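Local structure of sulfate adenylyltransferase (Allochromatium vinosum, 4DNX) at residues A[327-339]-A[344-358]. The protein catalyses the transfer of the adenylyl group of ATP to sulfate, yielding adenosine 5'-phosphosulfate and diphosphate. Numbering follows the deposited sequence.
Sequences IFRADNTAYSKKL and MMRDAPDHTPDDFIQ
Tyr-335 and Ile-357 form an antiparallel hydrogen-bonded pair, joined by Ile-357 N to Tyr-335 O at 2.8 Å and by Tyr-335 N to Ile-357 O at 3.0 Å. One residue on, Ser-336 OG meets the edge of the His-351 imidazole, 2.8 Å from NE2. That ring is sandwiched, with Lys-338 CD over the centre of one face in a CH-pi contact and Ala-348 CB over the other. Bends at chi3 and chi4 then bring Lys-338 NZ to Asp-355 OD2, a 2.8 Å salt bridge made from above the carboxylate plane; Thr-352 N reaches the same oxygen from the opposite face. Ala-334 CB packs against both Phe-356 CD1 (3.7 Å) and Met-345 CG, and the same CG lies over one face of the phenyl ring.

At the other end Arg-346 holds Arg-329 O end-on, with NH1 and NH2 each 2.9 Å from the oxygen, which lies close to the guanidinium plane. NE turns instead to Asp-347 OD1, and a water links NH1 to Asp-331 OD2; these partners around its rim fix the group's rotation. Met-344 SD lies over one guanidinium face, offset toward the rim, and Met-344 CE touches the Phe-328 ring at its edge.

Ser-336 OG also accepts from Leu-339 N, an ST motif that positions the hydroxyl. Strand 333-336 is central in a small antiparallel sheet, between 341-344 and 356-357, projecting beyond edge strand 326-329 of the Rossmann-like parallel sheet, where Phe-328 packs on helix 206-219.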
ATOM      1  N   ILE A 327     -11.308  23.092  10.275  1.00 17.57           N
ATOM      2  CA  ILE A 327     -12.426  22.619   9.475  1.00 17.87           C
ATOM      3  C   ILE A 327     -12.689  23.629   8.369  1.00 17.89           C
ATOM      4  O   ILE A 327     -12.751  24.834   8.640  1.00 19.52           O
ATOM      5  CB  ILE A 327     -13.708  22.451  10.332  1.00 17.82           C
ATOM      6  CG1 ILE A 327     -13.483  21.422  11.480  1.00 17.23           C
ATOM      7  CG2 ILE A 327     -14.924  22.050   9.428  1.00 17.21           C
ATOM      8  CD1 ILE A 327     -12.764  20.118  11.089  1.00 15.83           C
ATOM      9  N   PHE A 328     -12.841  23.133   7.143  1.00 16.83           N
ATOM     10  CA  PHE A 328     -13.394  23.919   6.064  1.00 16.99           C
ATOM     11  C   PHE A 328     -14.896  23.620   6.025  1.00 17.47           C
ATOM     12  O   PHE A 328     -15.285  22.468   5.800  1.00 16.67           O
ATOM     13  CB  PHE A 328     -12.789  23.540   4.706  1.00 15.82           C
ATOM     14  CG  PHE A 328     -13.382  24.361   3.566  1.00 17.50           C
ATOM     15  CD1 PHE A 328     -14.434  23.877   2.801  1.00 17.12           C
ATOM     16  CD2 PHE A 328     -12.907  25.643   3.328  1.00 18.12           C
ATOM     17  CE1 PHE A 328     -14.998  24.691   1.757  1.00 19.62           C
ATOM     18  CE2 PHE A 328     -13.455  26.441   2.288  1.00 19.69           C
ATOM     19  CZ  PHE A 328     -14.497  25.950   1.524  1.00 19.14           C
ATOM     20  N   ARG A 329     -15.709  24.643   6.265  1.00 18.93           N
ATOM     21  CA  ARG A 329     -17.157  24.454   6.408  1.00 20.16           C
ATOM     22  C   ARG A 329     -17.801  24.584   5.037  1.00 20.66           C
ATOM     23  O   ARG A 329     -17.875  25.687   4.488  1.00 22.09           O
ATOM     24  CB  ARG A 329     -17.731  25.494   7.376  1.00 21.95           C
ATOM     25  CG  ARG A 329     -17.330  25.245   8.811  1.00 23.21           C
ATOM     26  CD  ARG A 329     -17.849  26.352   9.758  1.00 28.61           C
ATOM     27  NE  ARG A 329     -17.539  25.982  11.142  1.00 32.55           N
ATOM     28  CZ  ARG A 329     -18.103  26.530  12.217  1.00 36.10           C
ATOM     29  NH1 ARG A 329     -18.997  27.503  12.091  1.00 38.03           N
ATOM     30  NH2 ARG A 329     -17.749  26.115  13.421  1.00 36.37           N
ATOM     31  N   ALA A 330     -18.220  23.448   4.492  1.00 19.33           N
ATOM     32  CA  ALA A 330     -18.866  23.393   3.177  1.00 20.00           C
ATOM     33  C   ALA A 330     -20.393  23.486   3.278  1.00 21.23           C
ATOM     34  O   ALA A 330     -20.979  23.401   4.366  1.00 21.41           O
ATOM     35  CB  ALA A 330     -18.458  22.119   2.460  1.00 18.13           C
ATOM     36  N   ASP A 331     -21.037  23.691   2.130  1.00 22.21           N
ATOM     37  CA  ASP A 331     -22.499  23.763   2.034  1.00 23.98           C
ATOM     38  C   ASP A 331     -22.858  23.361   0.598  1.00 24.30           C
ATOM     39  O   ASP A 331     -21.953  23.087  -0.220  1.00 23.30           O
ATOM     40  CB  ASP A 331     -22.968  25.178   2.373  1.00 26.43           C
ATOM     41  CG  ASP A 331     -24.438  25.249   2.778  1.00 29.31           C
ATOM     42  OD1 ASP A 331     -25.205  24.317   2.478  1.00 30.83           O
ATOM     43  OD2 ASP A 331     -24.827  26.272   3.381  1.00 30.67           O
ATOM     44  N   ASN A 332     -24.158  23.313   0.300  1.00 25.73           N
ATOM     45  CA  ASN A 332     -24.661  22.909  -1.020  1.00 27.09           C
ATOM     46  C   ASN A 332     -24.042  23.749  -2.142  1.00 24.30           C
ATOM     47  O   ASN A 332     -23.853  24.964  -1.993  1.00 24.25           O
ATOM     48  CB  ASN A 332     -26.177  23.083  -1.095  1.00 31.15           C
ATOM     49  CG  ASN A 332     -26.948  22.163  -0.128  1.00 35.03           C
ATOM     50  OD1 ASN A 332     -26.582  21.008   0.090  1.00 38.05           O
ATOM     51  ND2 ASN A 332     -28.044  22.681   0.412  1.00 41.68           N
ATOM     52  N   THR A 333     -23.740  23.088  -3.252  1.00 22.93           N
ATOM     53  CA  THR A 333     -23.207  23.770  -4.453  1.00 22.62           C
ATOM     54  C   THR A 333     -24.230  23.771  -5.577  1.00 22.46           C
ATOM     55  O   THR A 333     -25.225  23.031  -5.555  1.00 23.43           O
ATOM     56  CB  THR A 333     -21.952  23.066  -5.028  1.00 22.45           C
ATOM     57  OG1 THR A 333     -22.293  21.730  -5.444  1.00 24.61           O
ATOM     58  CG2 THR A 333     -20.797  23.004  -4.039  1.00 22.05           C
ATOM     59  N   ALA A 334     -23.991  24.618  -6.578  1.00 21.59           N
ATOM     60  CA  ALA A 334     -24.807  24.678  -7.788  1.00 21.97           C
ATOM     61  C   ALA A 334     -23.889  25.264  -8.861  1.00 21.13           C
ATOM     62  O   ALA A 334     -22.836  25.802  -8.538  1.00 20.00           O
ATOM     63  CB  ALA A 334     -26.014  25.575  -7.603  1.00 23.62           C
ATOM     64  N   TYR A 335     -24.278  25.128 -10.123  1.00 21.86           N
ATOM     65  CA  TYR A 335     -23.547  25.731 -11.202  1.00 22.17           C
ATOM     66  C   TYR A 335     -24.133  27.118 -11.364  1.00 22.80           C
ATOM     67  O   TYR A 335     -25.342  27.273 -11.550  1.00 23.51           O
ATOM     68  CB  TYR A 335     -23.755  24.958 -12.517  1.00 23.75           C
ATOM     69  CG  TYR A 335     -23.021  25.559 -13.703  1.00 24.61           C
ATOM     70  CD1 TYR A 335     -21.669  25.279 -13.917  1.00 25.00           C
ATOM     71  CD2 TYR A 335     -23.682  26.394 -14.606  1.00 26.36           C
ATOM     72  CE1 TYR A 335     -20.984  25.823 -15.014  1.00 26.50           C
ATOM     73  CE2 TYR A 335     -23.005  26.950 -15.690  1.00 27.93           C
ATOM     74  CZ  TYR A 335     -21.651  26.648 -15.875  1.00 27.36           C
ATOM     75  OH  TYR A 335     -21.010  27.195 -16.973  1.00 29.65           O
ATOM     76  N   SER A 336     -23.268  28.128 -11.284  1.00 22.22           N
ATOM     77  CA  SER A 336     -23.664  29.509 -11.543  1.00 23.45           C
ATOM     78  C   SER A 336     -23.582  29.820 -13.031  1.00 24.83           C
ATOM     79  O   SER A 336     -22.494  29.738 -13.620  1.00 24.11           O
ATOM     80  CB  SER A 336     -22.724  30.499 -10.834  1.00 22.66           C
ATOM     81  OG  SER A 336     -23.009  31.820 -11.296  1.00 24.68           O
ATOM     82  N   LYS A 337     -24.712  30.204 -13.619  1.00 26.27           N
ATOM     83  CA  LYS A 337     -24.751  30.595 -15.011  1.00 29.14           C
ATOM     84  C   LYS A 337     -23.989  31.901 -15.183  1.00 30.69           C
ATOM     85  O   LYS A 337     -23.368  32.131 -16.232  1.00 30.74           O
ATOM     86  CB  LYS A 337     -26.191  30.838 -15.449  1.00 31.43           C
ATOM     87  CG  LYS A 337     -27.020  29.567 -15.549  1.00 32.71           C
ATOM     88  CD  LYS A 337     -28.345  29.889 -16.194  1.00 36.90           C
ATOM     89  CE  LYS A 337     -29.475  29.327 -15.368  1.00 39.19           C
ATOM     90  NZ  LYS A 337     -30.758  29.727 -15.972  1.00 43.61           N
ATOM     91  N   LYS A 338     -24.063  32.768 -14.168  1.00 32.20           N
ATOM     92  CA  LYS A 338     -23.421  34.086 -14.243  1.00 33.88           C
ATOM     93  C   LYS A 338     -21.897  33.972 -14.214  1.00 33.43           C
ATOM     94  O   LYS A 338     -21.211  34.717 -14.919  1.00 36.10           O
ATOM     95  CB  LYS A 338     -23.879  34.996 -13.108  1.00 36.27           C
ATOM     96  CG  LYS A 338     -25.252  35.594 -13.293  1.00 41.79           C
ATOM     97  CD  LYS A 338     -25.643  36.408 -12.056  1.00 45.29           C
ATOM     98  CE  LYS A 338     -26.233  37.737 -12.439  1.00 47.01           C
ATOM     99  NZ  LYS A 338     -27.510  37.993 -11.721  1.00 50.24           N
ATOM    100  N   LEU A 339     -21.376  33.050 -13.404  1.00 31.76           N
ATOM    101  CA  LEU A 339     -19.924  32.901 -13.230  1.00 31.65           C
ATOM    102  C   LEU A 339     -19.298  31.812 -14.102  1.00 31.73           C
ATOM    103  O   LEU A 339     -18.069  31.771 -14.266  1.00 32.99           O
ATOM    104  CB  LEU A 339     -19.567  32.665 -11.746  1.00 31.30           C
ATOM    105  CG  LEU A 339     -20.118  33.720 -10.758  1.00 32.43           C
ATOM    106  CD1 LEU A 339     -19.914  33.252  -9.312  1.00 31.63           C
ATOM    107  CD2 LEU A 339     -19.542  35.129 -11.007  1.00 34.48           C
ATOM    108  N   MET A 344     -20.420  27.359  -4.063  1.00 23.75           N
ATOM    109  CA  MET A 344     -21.312  27.215  -2.913  1.00 25.18           C
ATOM    110  C   MET A 344     -22.344  28.346  -2.972  1.00 26.94           C
ATOM    111  O   MET A 344     -22.016  29.537  -2.981  1.00 26.06           O
ATOM    112  CB  MET A 344     -20.528  27.246  -1.596  1.00 25.74           C
ATOM    113  CG  MET A 344     -20.083  25.865  -1.174  1.00 26.85           C
ATOM    114  SD  MET A 344     -19.000  25.911   0.268  1.00 28.70           S
ATOM    115  CE  MET A 344     -17.569  26.822  -0.317  1.00 33.23           C
ATOM    116  N   MET A 345     -23.612  27.966  -3.003  1.00 28.95           N
ATOM    117  CA  MET A 345     -24.696  28.934  -3.158  1.00 33.42           C
ATOM    118  C   MET A 345     -24.650  30.051  -2.103  1.00 34.96           C
ATOM    119  O   MET A 345     -24.858  31.231  -2.413  1.00 34.54           O
ATOM    120  CB  MET A 345     -26.032  28.201  -3.148  1.00 35.25           C
ATOM    121  CG  MET A 345     -26.138  27.107  -4.220  1.00 36.68           C
ATOM    122  SD  MET A 345     -27.840  26.551  -4.454  1.00 41.48           S
ATOM    123  CE  MET A 345     -27.907  25.268  -3.226  1.00 38.79           C
ATOM    124  N   ARG A 346     -24.308  29.667  -0.873  1.00 36.51           N
ATOM    125  CA  ARG A 346     -24.213  30.592   0.267  1.00 38.35           C
ATOM    126  C   ARG A 346     -23.199  31.723   0.032  1.00 37.00           C
ATOM    127  O   ARG A 346     -23.339  32.809   0.588  1.00 43.45           O
ATOM    128  CB  ARG A 346     -23.914  29.814   1.574  1.00 39.05           C
ATOM    129  CG  ARG A 346     -22.552  29.144   1.630  1.00 43.98           C
ATOM    130  CD  ARG A 346     -21.785  29.435   2.934  1.00 45.12           C
ATOM    131  NE  ARG A 346     -20.340  29.229   2.756  1.00 46.01           N
ATOM    132  CZ  ARG A 346     -19.602  28.321   3.404  1.00 42.58           C
ATOM    133  NH1 ARG A 346     -20.149  27.516   4.310  1.00 39.01           N
ATOM    134  NH2 ARG A 346     -18.299  28.224   3.150  1.00 42.43           N
ATOM    135  N   ASP A 347     -22.224  31.480  -0.835  1.00 35.61           N
ATOM    136  CA  ASP A 347     -21.131  32.411  -1.097  1.00 38.58           C
ATOM    137  C   ASP A 347     -21.362  33.255  -2.343  1.00 44.22           C
ATOM    138  O   ASP A 347     -20.513  34.061  -2.716  1.00 46.58           O
ATOM    139  CB  ASP A 347     -19.803  31.659  -1.189  1.00 37.80           C
ATOM    140  CG  ASP A 347     -19.341  31.134   0.171  1.00 38.48           C
ATOM    141  OD1 ASP A 347     -19.836  31.659   1.194  1.00 41.21           O
ATOM    142  OD2 ASP A 347     -18.511  30.192   0.225  1.00 41.11           O
ATOM    143  N   ALA A 348     -22.515  33.073  -2.976  1.00 47.39           N
ATOM    144  CA  ALA A 348     -22.925  33.931  -4.082  1.00 53.86           C
ATOM    145  C   ALA A 348     -24.260  34.626  -3.731  1.00 61.66           C
ATOM    146  O   ALA A 348     -25.308  34.312  -4.315  1.00 60.98           O
ATOM    147  CB  ALA A 348     -23.032  33.118  -5.376  1.00 50.56           C
ATOM    148  N   PRO A 349     -24.231  35.557  -2.769  1.00 71.03           N
ATOM    149  CA  PRO A 349     -25.476  36.166  -2.281  1.00 74.60           C
ATOM    150  C   PRO A 349     -26.099  37.147  -3.281  1.00 73.37           C
ATOM    151  O   PRO A 349     -27.258  37.545  -3.118  1.00 75.32           O
ATOM    152  CB  PRO A 349     -25.037  36.898  -0.995  1.00 76.72           C
ATOM    153  CG  PRO A 349     -23.577  36.539  -0.783  1.00 73.94           C
ATOM    154  CD  PRO A 349     -23.062  36.202  -2.143  1.00 75.51           C
ATOM    155  N   ASP A 350     -25.327  37.518  -4.306  1.00 70.95           N
ATOM    156  CA  ASP A 350     -25.768  38.434  -5.373  1.00 66.40           C
ATOM    157  C   ASP A 350     -26.682  37.727  -6.385  1.00 60.94           C
ATOM    158  O   ASP A 350     -27.320  38.372  -7.204  1.00 60.40           O
ATOM    159  CB  ASP A 350     -24.549  39.039  -6.086  1.00 68.77           C
ATOM    160  CG  ASP A 350     -23.395  38.037  -6.233  1.00 71.04           C
ATOM    161  OD1 ASP A 350     -22.675  37.774  -5.242  1.00 74.02           O
ATOM    162  OD2 ASP A 350     -23.220  37.496  -7.341  1.00 70.77           O
ATOM    163  N   HIS A 351     -26.729  36.394  -6.313  1.00 55.14           N
ATOM    164  CA  HIS A 351     -27.532  35.569  -7.216  1.00 50.91           C
ATOM    165  C   HIS A 351     -28.971  35.399  -6.737  1.00 51.23           C
ATOM    166  O   HIS A 351     -29.236  35.354  -5.536  1.00 50.67           O
ATOM    167  CB  HIS A 351     -26.912  34.173  -7.373  1.00 45.56           C
ATOM    168  CG  HIS A 351     -25.612  34.144  -8.126  1.00 43.72           C
ATOM    169  ND1 HIS A 351     -24.663  35.142  -8.037  1.00 42.23           N
ATOM    170  CD2 HIS A 351     -25.090  33.203  -8.954  1.00 41.38           C
ATOM    171  CE1 HIS A 351     -23.620  34.824  -8.787  1.00 42.09           C
ATOM    172  NE2 HIS A 351     -23.855  33.653  -9.356  1.00 39.28           N
ATOM    173  N   THR A 352     -29.886  35.307  -7.699  1.00 51.12           N
ATOM    174  CA  THR A 352     -31.261  34.864  -7.483  1.00 52.46           C
ATOM    175  C   THR A 352     -31.286  33.347  -7.748  1.00 51.92           C
ATOM    176  O   THR A 352     -30.320  32.809  -8.309  1.00 49.26           O
ATOM    177  CB  THR A 352     -32.232  35.585  -8.459  1.00 56.20           C
ATOM    178  OG1 THR A 352     -31.693  35.559  -9.787  1.00 56.68           O
ATOM    179  CG2 THR A 352     -32.449  37.047  -8.049  1.00 58.82           C
ATOM    180  N   PRO A 353     -32.358  32.649  -7.356  1.00 52.52           N
ATOM    181  CA  PRO A 353     -32.432  31.204  -7.619  1.00 49.28           C
ATOM    182  C   PRO A 353     -32.294  30.853  -9.104  1.00 47.57           C
ATOM    183  O   PRO A 353     -31.696  29.830  -9.430  1.00 45.76           O
ATOM    184  CB  PRO A 353     -33.826  30.802  -7.089  1.00 51.10           C
ATOM    185  CG  PRO A 353     -34.503  32.074  -6.680  1.00 54.57           C
ATOM    186  CD  PRO A 353     -33.413  33.067  -6.415  1.00 54.10           C
ATOM    187  N   ASP A 354     -32.809  31.708  -9.985  1.00 46.83           N
ATOM    188  CA  ASP A 354     -32.733  31.475 -11.431  1.00 47.82           C
ATOM    189  C   ASP A 354     -31.309  31.570 -12.014  1.00 43.89           C
ATOM    190  O   ASP A 354     -31.082  31.173 -13.158  1.00 44.15           O
ATOM    191  CB  ASP A 354     -33.680  32.412 -12.205  1.00 54.15           C
ATOM    192  CG  ASP A 354     -34.412  33.404 -11.302  1.00 63.12           C
ATOM    193  OD1 ASP A 354     -35.202  32.960 -10.433  1.00 66.35           O
ATOM    194  OD2 ASP A 354     -34.205  34.631 -11.465  1.00 66.99           O
ATOM    195  N   ASP A 355     -30.359  32.099 -11.246  1.00 38.74           N
ATOM    196  CA  ASP A 355     -28.982  32.187 -11.730  1.00 37.14           C
ATOM    197  C   ASP A 355     -28.248  30.866 -11.554  1.00 33.57           C
ATOM    198  O   ASP A 355     -27.107  30.725 -12.007  1.00 32.07           O
ATOM    199  CB  ASP A 355     -28.197  33.315 -11.056  1.00 38.21           C
ATOM    200  CG  ASP A 355     -28.743  34.711 -11.388  1.00 42.34           C
ATOM    201  OD1 ASP A 355     -29.399  34.924 -12.442  1.00 42.24           O
ATOM    202  OD2 ASP A 355     -28.494  35.616 -10.562  1.00 45.88           O
ATOM    203  N   PHE A 356     -28.881  29.907 -10.876  1.00 33.05           N
ATOM    204  CA  PHE A 356     -28.247  28.600 -10.623  1.00 31.83           C
ATOM    205  C   PHE A 356     -28.853  27.485 -11.449  1.00 31.53           C
ATOM    206  O   PHE A 356     -30.023  27.504 -11.760  1.00 32.38           O
ATOM    207  CB  PHE A 356     -28.333  28.183  -9.136  1.00 32.50           C
ATOM    208  CG  PHE A 356     -27.607  29.101  -8.197  1.00 32.92           C
ATOM    209  CD1 PHE A 356     -26.211  29.177  -8.203  1.00 31.59           C
ATOM    210  CD2 PHE A 356     -28.324  29.894  -7.301  1.00 35.53           C
ATOM    211  CE1 PHE A 356     -25.538  30.041  -7.335  1.00 31.76           C
ATOM    212  CE2 PHE A 356     -27.665  30.765  -6.425  1.00 35.93           C
ATOM    213  CZ  PHE A 356     -26.263  30.833  -6.444  1.00 33.15           C
ATOM    214  N   ILE A 357     -28.041  26.489 -11.786  1.00 31.61           N
ATOM    215  CA  ILE A 357     -28.580  25.248 -12.317  1.00 31.94           C
ATOM    216  C   ILE A 357     -28.148  24.189 -11.313  1.00 30.70           C
ATOM    217  O   ILE A 357     -26.998  24.168 -10.839  1.00 27.25           O
ATOM    218  CB  ILE A 357     -28.029  24.899 -13.722  1.00 33.94           C
ATOM    219  CG1 ILE A 357     -28.267  26.031 -14.723  1.00 36.86           C
ATOM    220  CG2 ILE A 357     -28.679  23.629 -14.251  1.00 35.27           C
ATOM    221  CD1 ILE A 357     -27.371  25.887 -15.952  1.00 37.34           C
ATOM    222  N   GLN A 358     -29.096  23.323 -10.979  1.00 31.53           N
ATOM    223  CA  GLN A 358     -28.858  22.297  -9.995  1.00 31.59           C
ATOM    224  C   GLN A 358     -29.173  20.925 -10.561  1.00 30.02           C
ATOM    225  O   GLN A 358     -30.122  20.767 -11.339  1.00 29.18           O
ATOM    226  CB  GLN A 358     -29.725  22.555  -8.771  1.00 37.76           C
ATOM    227  CG  GLN A 358     -28.920  22.897  -7.513  1.00 41.43           C
ATOM    228  CD  GLN A 358     -29.703  23.819  -6.605  1.00 45.65           C
ATOM    229  OE1 GLN A 358     -30.287  24.801  -7.052  1.00 47.07           O
ATOM    230  NE2 GLN A 358     -29.729  23.498  -5.324  1.00 49.42           N
TER
HETATM  231  O   HOH W   1     -22.788  27.637   5.194  1.00 37.19           O
HETATM  232  O   HOH W   2     -24.393  26.867  -0.163  1.00 23.41           O